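Local coordinates for ribosomal protein uL16 3-hydroxylase (Escherichia coli, PDB 4CCL) that hydroxylates an arginine of ribosomal protein uL16 at its C3 position, using ferrous iron, 2-oxoglutarate and molecular oxygen, at residues F31-L40 with E193-G201; I325-L333 with A350-M359. All coordinates share one frame; numbering follows the deposited sequence. Where two conformers were deposited one is given.

Interaction 1 of 2, residues F31-L40 with E193-G201; sequences FIDPISPDEL and ENAMNYSVG
Y198 and D33 form the polar centre of this contact: Y198 OH donates to D33 OD2 over 2.7 Å. The hydroxyl meets the carboxylate on its anti side, 30° out of plane, while D33 OD2 lies in the plane of the tyrosine ring, off its edge. D33 OD2 also accepts from the backbone N of T137. Further along the same segment, S36 OG, at the N-cap of helix 37-45, accepts from E39 N.

Aromatic and apolar contacts flank the tyrosine-aspartate bond. F31 turns its edge toward the face of Y198 in an offset edge-to-face pair, centroids 5.8 Å apart and planes at 68°. P34 CG reaches Y198 CE2 at 3.6 Å. Beside them, selenomethionine M196 bends at chi2 and again at chi3 (-92°), which carries its methyl CE to within 3.6 Å of I35 CG2 and close to P37. Its selenium meets L40 CD2 tip to tip at 3.9 Å.

These side chains pack the loop leading into helix 37-45, and that helix's first turn, against strand 195-202 of the JmjC fold. N197, pointing away from the loop, bonds R140, a probable substrate-binding residue. A phenylalanine in place of Y198 would probably keep much of the ring packing but leave D33 OD2 without its hydroxyl donor. Two donors on OD2 would be consistent with an ionised D33 among largely apolar neighbours.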
loop_
_atom_site.group_PDB
_atom_site.type_symbol
_atom_site.label_atom_id
_atom_site.label_comp_id
_atom_site.label_asym_id
_atom_site.label_seq_id
_atom_site.Cartn_x
_atom_site.Cartn_y
_atom_site.Cartn_z
ATOM N N PHE B 31 -45.882 2.777 -11.949
ATOM C CA PHE B 31 -44.564 2.192 -12.130
ATOM C C PHE B 31 -44.631 0.919 -12.959
ATOM O O PHE B 31 -45.334 -0.031 -12.619
ATOM C CB PHE B 31 -43.904 1.921 -10.778
ATOM C CG PHE B 31 -42.537 1.308 -10.884
ATOM C CD1 PHE B 31 -41.442 2.079 -11.244
ATOM C CD2 PHE B 31 -42.344 -0.037 -10.619
ATOM C CE1 PHE B 31 -40.184 1.514 -11.342
ATOM C CE2 PHE B 31 -41.090 -0.605 -10.713
ATOM C CZ PHE B 31 -40.010 0.171 -11.075
ATOM N N ILE B 32 -43.886 0.922 -14.057
ATOM C CA ILE B 32 -43.800 -0.228 -14.939
ATOM C C ILE B 32 -42.409 -0.820 -14.817
ATOM O O ILE B 32 -41.414 -0.161 -15.121
ATOM C CB ILE B 32 -44.060 0.162 -16.397
ATOM C CG1 ILE B 32 -45.393 0.905 -16.512
ATOM C CG2 ILE B 32 -44.045 -1.074 -17.280
ATOM C CD1 ILE B 32 -45.415 1.952 -17.605
ATOM N N ASP B 33 -42.348 -2.061 -14.349
ATOM C CA ASP B 33 -41.078 -2.728 -14.107
ATOM C C ASP B 33 -40.254 -2.857 -15.381
ATOM O O ASP B 33 -40.774 -3.244 -16.426
ATOM C CB ASP B 33 -41.311 -4.101 -13.479
ATOM C CG ASP B 33 -41.969 -4.010 -12.117
ATOM O OD1 ASP B 33 -43.001 -3.316 -11.996
ATOM O OD2 ASP B 33 -41.450 -4.623 -11.163
ATOM N N PRO B 34 -38.959 -2.518 -15.295
ATOM C CA PRO B 34 -38.065 -2.569 -16.454
ATOM C C PRO B 34 -37.809 -4.003 -16.899
ATOM O O PRO B 34 -37.544 -4.248 -18.075
ATOM C CB PRO B 34 -36.772 -1.941 -15.925
ATOM C CG PRO B 34 -36.813 -2.172 -14.454
ATOM C CD PRO B 34 -38.259 -2.095 -14.069
ATOM N N ILE B 35 -37.907 -4.939 -15.962
ATOM C CA ILE B 35 -37.583 -6.329 -16.239
ATOM C C ILE B 35 -38.603 -7.249 -15.559
ATOM O O ILE B 35 -39.346 -6.816 -14.677
ATOM C CB ILE B 35 -36.131 -6.647 -15.793
ATOM C CG1 ILE B 35 -35.581 -7.877 -16.515
ATOM C CG2 ILE B 35 -36.043 -6.785 -14.285
ATOM C CD1 ILE B 35 -34.205 -8.302 -16.044
ATOM N N SER B 36 -38.640 -8.511 -15.978
ATOM C CA SER B 36 -39.593 -9.483 -15.449
ATOM C C SER B 36 -38.830 -10.567 -14.688
ATOM O O SER B 36 -37.642 -10.769 -14.935
ATOM C CB SER B 36 -40.411 -10.108 -16.585
ATOM O OG SER B 36 -39.773 -11.263 -17.105
ATOM N N PRO B 37 -39.499 -11.243 -13.737
ATOM C CA PRO B 37 -38.853 -12.298 -12.942
ATOM C C PRO B 37 -38.202 -13.378 -13.804
ATOM O O PRO B 37 -37.167 -13.935 -13.428
ATOM C CB PRO B 37 -40.022 -12.896 -12.154
ATOM C CG PRO B 37 -40.984 -11.774 -12.013
ATOM C CD PRO B 37 -40.888 -11.005 -13.303
ATOM N N ASP B 38 -38.810 -13.659 -14.952
ATOM C CA ASP B 38 -38.274 -14.623 -15.905
ATOM C C ASP B 38 -36.961 -14.137 -16.510
ATOM O O ASP B 38 -35.953 -14.851 -16.485
ATOM C CB ASP B 38 -39.292 -14.906 -17.013
ATOM C CG ASP B 38 -40.381 -15.860 -16.572
ATOM O OD1 ASP B 38 -40.118 -16.681 -15.669
ATOM O OD2 ASP B 38 -41.496 -15.793 -17.129
ATOM N N GLU B 39 -36.983 -12.921 -17.050
ATOM C CA GLU B 39 -35.794 -12.316 -17.642
ATOM C C GLU B 39 -34.676 -12.242 -16.610
ATOM O O GLU B 39 -33.498 -12.403 -16.937
ATOM C CB GLU B 39 -36.099 -10.907 -18.164
ATOM C CG GLU B 39 -37.268 -10.805 -19.132
ATOM C CD GLU B 39 -37.641 -9.361 -19.430
ATOM O OE1 GLU B 39 -36.763 -8.600 -19.889
ATOM O OE2 GLU B 39 -38.808 -8.983 -19.190
ATOM N N LEU B 40 -35.062 -12.004 -15.359
ATOM C CA LEU B 40 -34.117 -11.931 -14.254
ATOM C C LEU B 40 -33.517 -13.299 -13.943
ATOM O O LEU B 40 -32.329 -13.405 -13.643
ATOM C CB LEU B 40 -34.799 -11.372 -13.003
ATOM C CG LEU B 40 -33.900 -11.157 -11.784
ATOM C CD1 LEU B 40 -32.861 -10.088 -12.074
ATOM C CD2 LEU B 40 -34.721 -10.785 -10.563
ATOM N N GLU B 193 -46.812 -10.475 -1.235
ATOM C CA GLU B 193 -47.082 -11.106 -2.517
ATOM C C GLU B 193 -45.752 -11.297 -3.239
ATOM O O GLU B 193 -44.705 -10.923 -2.712
ATOM C CB GLU B 193 -48.058 -10.274 -3.354
ATOM C CG GLU B 193 -49.494 -10.283 -2.832
ATOM C CD GLU B 193 -49.828 -9.057 -2.004
ATOM O OE1 GLU B 193 -49.930 -7.956 -2.588
ATOM O OE2 GLU B 193 -49.987 -9.192 -0.772
ATOM N N ASN B 194 -45.777 -11.905 -4.423
ATOM C CA ASN B 194 -44.556 -12.102 -5.201
ATOM C C ASN B 194 -43.985 -10.740 -5.562
ATOM O O ASN B 194 -44.671 -9.915 -6.157
ATOM C CB ASN B 194 -44.854 -12.881 -6.481
ATOM C CG ASN B 194 -44.668 -14.377 -6.320
ATOM O OD1 ASN B 194 -44.393 -14.872 -5.228
ATOM N ND2 ASN B 194 -44.821 -15.107 -7.419
ATOM N N ALA B 195 -42.720 -10.509 -5.231
ATOM C CA ALA B 195 -42.204 -9.148 -5.243
ATOM C C ALA B 195 -40.891 -8.930 -5.992
ATOM O O ALA B 195 -40.011 -9.791 -6.013
ATOM C CB ALA B 195 -42.084 -8.639 -3.830
HETATM N N MSE B 196 -40.786 -7.751 -6.598
HETATM C CA MSE B 196 -39.564 -7.296 -7.245
HETATM C C MSE B 196 -39.095 -5.994 -6.602
HETATM O O MSE B 196 -39.857 -5.031 -6.494
HETATM C CB MSE B 196 -39.797 -7.092 -8.744
HETATM C CG MSE B 196 -39.976 -8.388 -9.517
HETATM SE SE MSE B 196 -38.272 -9.186 -10.034
HETATM C CE MSE B 196 -38.097 -8.373 -11.795
ATOM N N ASN B 197 -37.842 -5.976 -6.161
ATOM C CA ASN B 197 -37.259 -4.784 -5.557
ATOM C C ASN B 197 -36.018 -4.328 -6.306
ATOM O O ASN B 197 -35.183 -5.146 -6.707
ATOM C CB ASN B 197 -36.925 -5.025 -4.083
ATOM C CG ASN B 197 -38.072 -4.669 -3.157
ATOM O OD1 ASN B 197 -37.869 -4.414 -1.970
ATOM N ND2 ASN B 197 -39.286 -4.643 -3.697
ATOM N N TYR B 198 -35.902 -3.017 -6.490
ATOM C CA TYR B 198 -34.784 -2.457 -7.225
ATOM C C TYR B 198 -33.999 -1.532 -6.319
ATOM O O TYR B 198 -34.445 -0.436 -5.994
ATOM C CB TYR B 198 -35.292 -1.678 -8.439
ATOM C CG TYR B 198 -36.232 -2.472 -9.310
ATOM C CD1 TYR B 198 -37.580 -2.588 -8.983
ATOM C CD2 TYR B 198 -35.775 -3.115 -10.451
ATOM C CE1 TYR B 198 -38.444 -3.318 -9.767
ATOM C CE2 TYR B 198 -36.635 -3.848 -11.247
ATOM C CZ TYR B 198 -37.968 -3.944 -10.897
ATOM O OH TYR B 198 -38.830 -4.672 -11.679
ATOM N N SER B 199 -32.799 -1.958 -5.954
ATOM C CA SER B 199 -31.963 -1.180 -5.063
ATOM C C SER B 199 -30.932 -0.382 -5.848
ATOM O O SER B 199 -30.058 -0.953 -6.514
ATOM C CB SER B 199 -31.286 -2.087 -4.031
ATOM O OG SER B 199 -32.251 -2.717 -3.202
ATOM N N VAL B 200 -31.045 0.940 -5.763
ATOM C CA VAL B 200 -30.048 1.821 -6.333
ATOM C C VAL B 200 -29.082 2.044 -5.198
ATOM O O VAL B 200 -29.415 2.693 -4.198
ATOM C CB VAL B 200 -30.643 3.185 -6.715
ATOM C CG1 VAL B 200 -29.565 4.087 -7.305
ATOM C CG2 VAL B 200 -31.802 3.021 -7.681
ATOM N N GLY B 201 -27.886 1.492 -5.355
ATOM C CA GLY B 201 -26.896 1.512 -4.303
ATOM C C GLY B 201 -25.908 2.635 -4.493
ATOM O O GLY B 201 -25.761 3.176 -5.590
#

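Interaction 2 of 2, residues I325-L333 with A350-M359. With SO4 (sulfate ion), chain O.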
loop_
_atom_site.group_PDB
_atom_site.type_symbol
_atom_site.label_atom_id
_atom_site.label_comp_id
_atom_site.label_asym_id
_atom_site.label_seq_id
_atom_site.Cartn_x
_atom_site.Cartn_y
_atom_site.Cartn_z
ATOM N N ILE B 325 -8.788 10.048 -20.138
ATOM C CA ILE B 325 -8.934 10.676 -21.440
ATOM C C ILE B 325 -8.728 12.191 -21.326
ATOM O O ILE B 325 -9.353 12.880 -20.490
ATOM C CB ILE B 325 -10.278 10.323 -22.105
ATOM C CG1 ILE B 325 -11.417 10.410 -21.094
ATOM C CG2 ILE B 325 -10.228 8.916 -22.686
ATOM C CD1 ILE B 325 -12.691 9.733 -21.557
ATOM N N ASP B 326 -7.811 12.672 -22.166
ATOM C CA ASP B 326 -7.325 14.044 -22.158
ATOM C C ASP B 326 -7.415 14.604 -23.571
ATOM O O ASP B 326 -6.712 14.137 -24.468
ATOM C CB ASP B 326 -5.858 14.049 -21.728
ATOM C CG ASP B 326 -5.571 15.043 -20.624
ATOM O OD1 ASP B 326 -6.476 15.300 -19.803
ATOM O OD2 ASP B 326 -4.432 15.556 -20.571
ATOM N N SER B 327 -8.257 15.612 -23.768
ATOM C CA SER B 327 -8.416 16.219 -25.085
ATOM C C SER B 327 -8.590 17.734 -24.993
ATOM O O SER B 327 -9.194 18.238 -24.047
ATOM C CB SER B 327 -9.604 15.590 -25.822
ATOM O OG SER B 327 -9.734 16.114 -27.133
ATOM N N PRO B 328 -8.055 18.465 -25.984
ATOM C CA PRO B 328 -8.245 19.918 -26.087
ATOM C C PRO B 328 -9.702 20.328 -26.285
ATOM O O PRO B 328 -10.025 21.500 -26.087
ATOM C CB PRO B 328 -7.411 20.301 -27.318
ATOM C CG PRO B 328 -7.194 19.028 -28.061
ATOM C CD PRO B 328 -7.127 17.965 -27.011
ATOM N N HIS B 329 -10.570 19.389 -26.650
ATOM C CA HIS B 329 -11.944 19.754 -26.954
ATOM C C HIS B 329 -12.794 19.451 -25.730
ATOM O O HIS B 329 -13.061 18.295 -25.402
ATOM C CB HIS B 329 -12.458 18.945 -28.150
ATOM C CG HIS B 329 -11.479 18.834 -29.277
ATOM N ND1 HIS B 329 -11.645 19.485 -30.477
ATOM C CD2 HIS B 329 -10.321 18.133 -29.388
ATOM C CE1 HIS B 329 -10.634 19.199 -31.281
ATOM N NE2 HIS B 329 -9.817 18.380 -30.638
ATOM N N ARG B 330 -13.202 20.520 -25.056
ATOM C CA ARG B 330 -14.049 20.439 -23.866
ATOM C C ARG B 330 -15.517 20.020 -24.076
ATOM O O ARG B 330 -16.012 19.166 -23.344
ATOM C CB ARG B 330 -13.941 21.712 -23.018
ATOM C CG ARG B 330 -14.487 21.548 -21.613
ATOM C CD ARG B 330 -14.292 22.807 -20.785
ATOM N NE ARG B 330 -15.205 22.838 -19.646
ATOM C CZ ARG B 330 -14.947 22.291 -18.463
ATOM N NH1 ARG B 330 -13.794 21.671 -18.252
ATOM N NH2 ARG B 330 -15.845 22.365 -17.490
ATOM N N PRO B 331 -16.227 20.641 -25.043
ATOM C CA PRO B 331 -17.633 20.261 -25.250
ATOM C C PRO B 331 -17.812 18.767 -25.510
ATOM O O PRO B 331 -18.771 18.156 -25.030
ATOM C CB PRO B 331 -18.023 21.054 -26.501
ATOM C CG PRO B 331 -17.152 22.244 -26.472
ATOM C CD PRO B 331 -15.841 21.768 -25.913
ATOM N N ALA B 332 -16.878 18.191 -26.256
ATOM C CA ALA B 332 -16.910 16.772 -26.583
ATOM C C ALA B 332 -16.743 15.908 -25.338
ATOM O O ALA B 332 -17.498 14.956 -25.123
ATOM C CB ALA B 332 -15.835 16.451 -27.595
ATOM N N LEU B 333 -15.747 16.242 -24.522
ATOM C CA LEU B 333 -15.483 15.497 -23.296
ATOM C C LEU B 333 -16.660 15.589 -22.335
ATOM O O LEU B 333 -17.037 14.599 -21.705
ATOM C CB LEU B 333 -14.211 15.993 -22.608
ATOM C CG LEU B 333 -12.876 15.794 -23.329
ATOM C CD1 LEU B 333 -11.723 15.880 -22.336
ATOM C CD2 LEU B 333 -12.848 14.475 -24.083
ATOM N N ALA B 350 -14.998 18.512 -32.891
ATOM C CA ALA B 350 -13.991 17.577 -32.392
ATOM C C ALA B 350 -13.655 16.448 -33.372
ATOM O O ALA B 350 -12.501 16.021 -33.459
ATOM C CB ALA B 350 -14.423 17.007 -31.047
ATOM N N LEU B 351 -14.660 15.973 -34.103
ATOM C CA LEU B 351 -14.475 14.871 -35.048
ATOM C C LEU B 351 -13.500 15.215 -36.175
ATOM O O LEU B 351 -12.881 14.324 -36.760
ATOM C CB LEU B 351 -15.816 14.419 -35.635
ATOM C CG LEU B 351 -16.850 13.798 -34.694
ATOM C CD1 LEU B 351 -18.120 13.493 -35.470
ATOM C CD2 LEU B 351 -16.311 12.541 -34.020
ATOM N N GLU B 352 -13.363 16.504 -36.471
ATOM C CA GLU B 352 -12.463 16.959 -37.527
ATOM C C GLU B 352 -11.003 16.725 -37.140
ATOM O O GLU B 352 -10.164 16.450 -37.995
ATOM C CB GLU B 352 -12.705 18.440 -37.845
ATOM C CG GLU B 352 -14.180 18.838 -37.936
ATOM C CD GLU B 352 -14.971 17.992 -38.923
ATOM O OE1 GLU B 352 -14.414 17.621 -39.978
ATOM O OE2 GLU B 352 -16.158 17.709 -38.649
ATOM N N ASP B 353 -10.715 16.831 -35.846
ATOM C CA ASP B 353 -9.379 16.579 -35.314
ATOM C C ASP B 353 -9.107 15.079 -35.328
ATOM O O ASP B 353 -9.786 14.316 -34.642
ATOM C CB ASP B 353 -9.273 17.124 -33.884
ATOM C CG ASP B 353 -7.864 17.035 -33.311
ATOM O OD1 ASP B 353 -6.988 16.399 -33.931
ATOM O OD2 ASP B 353 -7.638 17.601 -32.221
ATOM N N PRO B 354 -8.101 14.656 -36.110
ATOM C CA PRO B 354 -7.736 13.242 -36.239
ATOM C C PRO B 354 -7.297 12.626 -34.913
ATOM O O PRO B 354 -7.454 11.421 -34.725
ATOM C CB PRO B 354 -6.565 13.277 -37.229
ATOM C CG PRO B 354 -6.754 14.538 -37.995
ATOM C CD PRO B 354 -7.303 15.512 -37.003
ATOM N N SER B 355 -6.765 13.438 -34.006
ATOM C CA SER B 355 -6.361 12.945 -32.693
ATOM C C SER B 355 -7.573 12.551 -31.856
ATOM O O SER B 355 -7.623 11.452 -31.300
ATOM C CB SER B 355 -5.523 13.988 -31.953
ATOM O OG SER B 355 -4.205 14.043 -32.470
ATOM N N PHE B 356 -8.547 13.453 -31.770
ATOM C CA PHE B 356 -9.784 13.170 -31.052
ATOM C C PHE B 356 -10.497 11.975 -31.664
ATOM O O PHE B 356 -10.994 11.110 -30.946
ATOM C CB PHE B 356 -10.724 14.378 -31.050
ATOM C CG PHE B 356 -12.018 14.131 -30.322
ATOM C CD1 PHE B 356 -12.105 14.338 -28.957
ATOM C CD2 PHE B 356 -13.142 13.682 -31.000
ATOM C CE1 PHE B 356 -13.289 14.108 -28.280
ATOM C CE2 PHE B 356 -14.329 13.450 -30.328
ATOM C CZ PHE B 356 -14.402 13.662 -28.967
ATOM N N LEU B 357 -10.554 11.943 -32.991
ATOM C CA LEU B 357 -11.194 10.847 -33.704
ATOM C C LEU B 357 -10.495 9.532 -33.373
ATOM O O LEU B 357 -11.141 8.496 -33.203
ATOM C CB LEU B 357 -11.166 11.102 -35.212
ATOM C CG LEU B 357 -11.954 10.123 -36.080
ATOM C CD1 LEU B 357 -13.404 10.065 -35.623
ATOM C CD2 LEU B 357 -11.863 10.509 -37.548
ATOM N N ALA B 358 -9.171 9.591 -33.263
ATOM C CA ALA B 358 -8.372 8.427 -32.903
ATOM C C ALA B 358 -8.704 7.941 -31.495
ATOM O O ALA B 358 -8.963 6.753 -31.287
ATOM C CB ALA B 358 -6.891 8.745 -33.018
HETATM N N MSE B 359 -8.695 8.863 -30.534
HETATM C CA MSE B 359 -9.062 8.539 -29.155
HETATM C C MSE B 359 -10.435 7.889 -29.073
HETATM O O MSE B 359 -10.589 6.824 -28.477
HETATM C CB MSE B 359 -9.064 9.789 -28.278
HETATM C CG MSE B 359 -9.842 9.607 -26.982
HETATM SE SE MSE B 359 -10.033 11.245 -25.956
HETATM C CE MSE B 359 -8.146 11.667 -25.760
HETATM S S SO4 O . -15.323 21.213 -13.678
HETATM O O1 SO4 O . -15.642 20.938 -15.075
HETATM O O2 SO4 O . -13.892 21.023 -13.458
HETATM O O3 SO4 O . -15.686 22.590 -13.353
HETATM O O4 SO4 O . -16.074 20.301 -12.820
#
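H329 meets D353 at its ring edge: NE2 donates to OD2 over 2.8 Å, with an N-H...O angle of 159°. The carboxylate oxygen lies in the imidazole plane and uses its anti lone pair, although the two flat groups are turned 53° apart. S327 OG is likewise in the plane of the histidine, at another point of the edge. The second flat group is the F356 ring. One face carries A350 CB of the same segment, 3.5 Å above the ring centre, and the edge faces S327 OG and L333 CD2. H329 and F356 approach obliquely, centroids 5.5 Å apart.

Both segments belong to the C-terminal ROXA-like winged-helix domain, where the contact brings the start of helix 330-338, with the loop before it, against the start of helix 354-365. H329 and D353 are the N-cap residues of these two helices. With its CG anti to the backbone N (chi1 -174°), D353 serves both segments: OD2 takes the histidine, while OD1 accepts from S355 N at 3.0 Å as the cap.

Behind this polar link lies an apolar layer. A332 CB sits against A350 CB at 3.8 Å and also touches the far end of the F356 ring. One helical turn beyond F356, selenomethionine M359 sets its selenium 4.0 Å from I325 CB, its chain crossing that of I325 at about a right angle; a bend at chi3 brings CE beside the carbonyl of D326. I325 continues the packing onto strand 317-320.

R330, its chain extended, donates a hydrogen bond from NH2 to O1 of a sulfate (2.8 Å), probably from the crystallisation liquor; O1 lies in the guanidinium plane. A manganese ion lies about 4 Å from the H329 side chain.

From the N terminus, the chain first enters residues 31-40, and interaction 1 closes when residues 193-201 arrive, 153 residues on. The large loop so formed holds most strands of the JmjC sheet, and the contact ties helix 37-45 and its approach to the catalytic domain's core. After helix 207-220 and the helices that follow, the chain reaches the winged-helix domain. There interaction 2 closes a short loop of 16 residues, about half of them helical, joining the starts of helices 330-338 and 354-365. The two loops follow one another in series, neither crossing nor nesting. Their centres are 39 Å apart and their nearest atoms about 22 Å, and each lies in a different domain.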